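Local coordinates for COPII coat assembly protein SEC16 (Saccharomyces cerevisiae, PDB 3MZK) that helps start assembly of the COPII coat that forms transport vesicles at the endoplasmic reticulum and selects their cargo, at residues L356-K359 with I360-A363. Numbering follows the deposited sequence.
Sequences LPQK and IYHA
Tyr361 presents one edge of its ring to the carbonyl of Gln358. Gln358 O lies near the ring plane, 3.8 Å from Tyr361 CD2. Chi1 of Tyr361, 159°, directs the ring, with CG roughly opposite the backbone N and beside the carbonyl carbon. The His362 ring meets Lys359 O obliquely. Its CB rests on the preceding turn, and the ring goes on to meet Tyr378 edge-to-face. The extended chain of Gln358 leaves the same side of the helix as Tyr361 and diverges from the tyrosine ring; Gln358 CG is 4.4 Å from Tyr361 CD2. Both side chains pack on Ile333 of helix 330-344. The amide of Gln358 bonds to Ser332 and Asp336 on that helix. The hydroxyl of Tyr361 bonds to the backbone O of Asn328, just ahead of it. The amide is thus held at both its oxygen and its nitrogen.

On another side of the helix, Ile360 lays CG1 beside the carbonyl of Leu356, at 3.4 Å from Leu356 O. Leu356 and Ile360 both pack on Leu382 and Leu399, from helices 372-387 and 394-409. Lys359 stretches its chain away to a salt bridge with Glu340.

Four backbone bonds tie the turns together. Ile360 N reaches Leu356 O at 3.1 Å, and Tyr361 N reaches Pro357 O at 2.9 Å. His362 N to Gln358 O, at 2.8 Å, is more bent, with an angle of 136° at the hydrogen. Ala363 N closes the series on Lys359 O at 3.0 Å. This i to i+4 ladder is that of a regular alpha-helix. It forms the first two turns of helix 356-368, buried between helices 330-344, 372-387 and 394-409 and, at Pro357, Ile360 and Tyr361, a chain of another protein, in the alpha-helical Sec23-binding region of Sec16.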
ATOM      1  N   LEU B 356       7.077  10.203  34.541  1.00 46.33           N
ATOM      2  CA  LEU B 356       7.817   9.791  35.733  1.00 46.24           C
ATOM      3  C   LEU B 356       7.781  10.854  36.834  1.00 52.11           C
ATOM      4  O   LEU B 356       7.548  10.538  38.001  1.00 52.19           O
ATOM      5  CB  LEU B 356       9.258   9.416  35.385  1.00 45.25           C
ATOM      6  CG  LEU B 356       9.420   8.016  34.788  1.00 52.05           C
ATOM      7  CD1 LEU B 356      10.756   7.859  34.074  1.00 47.38           C
ATOM      8  CD2 LEU B 356       9.255   6.966  35.874  1.00 47.08           C
ATOM      9  N   PRO B 357       8.014  12.125  36.470  1.00 49.69           N
ATOM     10  CA  PRO B 357       7.869  13.184  37.468  1.00 47.76           C
ATOM     11  C   PRO B 357       6.511  13.123  38.155  1.00 54.14           C
ATOM     12  O   PRO B 357       6.443  13.273  39.372  1.00 56.03           O
ATOM     13  CB  PRO B 357       7.981  14.453  36.630  1.00 39.21           C
ATOM     14  CG  PRO B 357       8.877  14.060  35.523  1.00 32.43           C
ATOM     15  CD  PRO B 357       8.514  12.651  35.190  1.00 36.03           C
ATOM     16  N   GLN B 358       5.449  12.889  37.390  1.00 56.32           N
ATOM     17  CA  GLN B 358       4.106  12.856  37.956  1.00 43.02           C
ATOM     18  C   GLN B 358       3.958  11.703  38.935  1.00 51.18           C
ATOM     19  O   GLN B 358       3.254  11.825  39.929  1.00 56.18           O
ATOM     20  CB  GLN B 358       3.047  12.759  36.859  1.00 33.22           C
ATOM     21  CG  GLN B 358       1.626  12.995  37.346  1.00 34.81           C
ATOM     22  CD  GLN B 358       0.592  12.861  36.233  1.00 45.21           C
ATOM     23  OE1 GLN B 358      -0.277  13.718  36.067  1.00 45.14           O
ATOM     24  NE2 GLN B 358       0.680  11.775  35.473  1.00 33.20           N
ATOM     25  N   LYS B 359       4.627  10.587  38.656  1.00 45.36           N
ATOM     26  CA  LYS B 359       4.590   9.429  39.548  1.00 43.68           C
ATOM     27  C   LYS B 359       5.258   9.725  40.891  1.00 51.46           C
ATOM     28  O   LYS B 359       4.762   9.318  41.945  1.00 39.71           O
ATOM     29  CB  LYS B 359       5.257   8.220  38.897  1.00 42.49           C
ATOM     30  CG  LYS B 359       4.503   7.658  37.711  1.00 54.54           C
ATOM     31  CD  LYS B 359       5.103   6.336  37.276  1.00 53.21           C
ATOM     32  CE  LYS B 359       4.459   5.820  36.010  1.00 60.36           C
ATOM     33  NZ  LYS B 359       5.177   4.614  35.515  1.00 78.57           N
ATOM     34  N   ILE B 360       6.388  10.425  40.846  1.00 46.70           N
ATOM     35  CA  ILE B 360       7.097  10.813  42.059  1.00 33.72           C
ATOM     36  C   ILE B 360       6.234  11.781  42.853  1.00 44.31           C
ATOM     37  O   ILE B 360       6.124  11.686  44.076  1.00 54.57           O
ATOM     38  CB  ILE B 360       8.449  11.471  41.736  1.00 43.19           C
ATOM     39  CG1 ILE B 360       9.331  10.515  40.931  1.00 42.82           C
ATOM     40  CG2 ILE B 360       9.162  11.903  43.012  1.00 44.10           C
ATOM     41  CD1 ILE B 360      10.671  11.104  40.564  1.00 43.06           C
ATOM     42  N   TYR B 361       5.618  12.713  42.140  1.00 41.92           N
ATOM     43  CA  TYR B 361       4.687  13.659  42.735  1.00 44.27           C
ATOM     44  C   TYR B 361       3.517  12.918  43.372  1.00 53.37           C
ATOM     45  O   TYR B 361       2.975  13.347  44.394  1.00 49.14           O
ATOM     46  CB  TYR B 361       4.208  14.628  41.658  1.00 36.77           C
ATOM     47  CG  TYR B 361       2.912  15.337  41.944  1.00 34.49           C
ATOM     48  CD1 TYR B 361       2.796  16.221  43.004  1.00 32.14           C
ATOM     49  CD2 TYR B 361       1.809  15.148  41.124  1.00 41.03           C
ATOM     50  CE1 TYR B 361       1.609  16.884  43.246  1.00 44.65           C
ATOM     51  CE2 TYR B 361       0.621  15.802  41.360  1.00 34.51           C
ATOM     52  CZ  TYR B 361       0.527  16.668  42.417  1.00 37.80           C
ATOM     53  OH  TYR B 361      -0.657  17.316  42.639  1.00 44.58           O
ATOM     54  N   HIS B 362       3.138  11.800  42.759  1.00 50.67           N
ATOM     55  CA  HIS B 362       2.087  10.938  43.282  1.00 49.50           C
ATOM     56  C   HIS B 362       2.531  10.391  44.636  1.00 49.00           C
ATOM     57  O   HIS B 362       1.819  10.517  45.629  1.00 56.07           O
ATOM     58  CB  HIS B 362       1.803   9.802  42.290  1.00 52.80           C
ATOM     59  CG  HIS B 362       0.682   8.893  42.692  1.00 63.53           C
ATOM     60  ND1 HIS B 362       0.389   7.732  42.010  1.00 57.99           N
ATOM     61  CD2 HIS B 362      -0.215   8.972  43.705  1.00 67.28           C
ATOM     62  CE1 HIS B 362      -0.639   7.132  42.586  1.00 47.39           C
ATOM     63  NE2 HIS B 362      -1.024   7.862  43.616  1.00 53.88           N
ATOM     64  N   ALA B 363       3.720   9.796  44.670  1.00 45.62           N
ATOM     65  CA  ALA B 363       4.293   9.283  45.915  1.00 48.85           C
ATOM     66  C   ALA B 363       4.377  10.362  46.987  1.00 46.34           C
ATOM     67  O   ALA B 363       4.142  10.100  48.161  1.00 60.20           O
ATOM     68  CB  ALA B 363       5.667   8.686  45.663  1.00 47.38           C
TER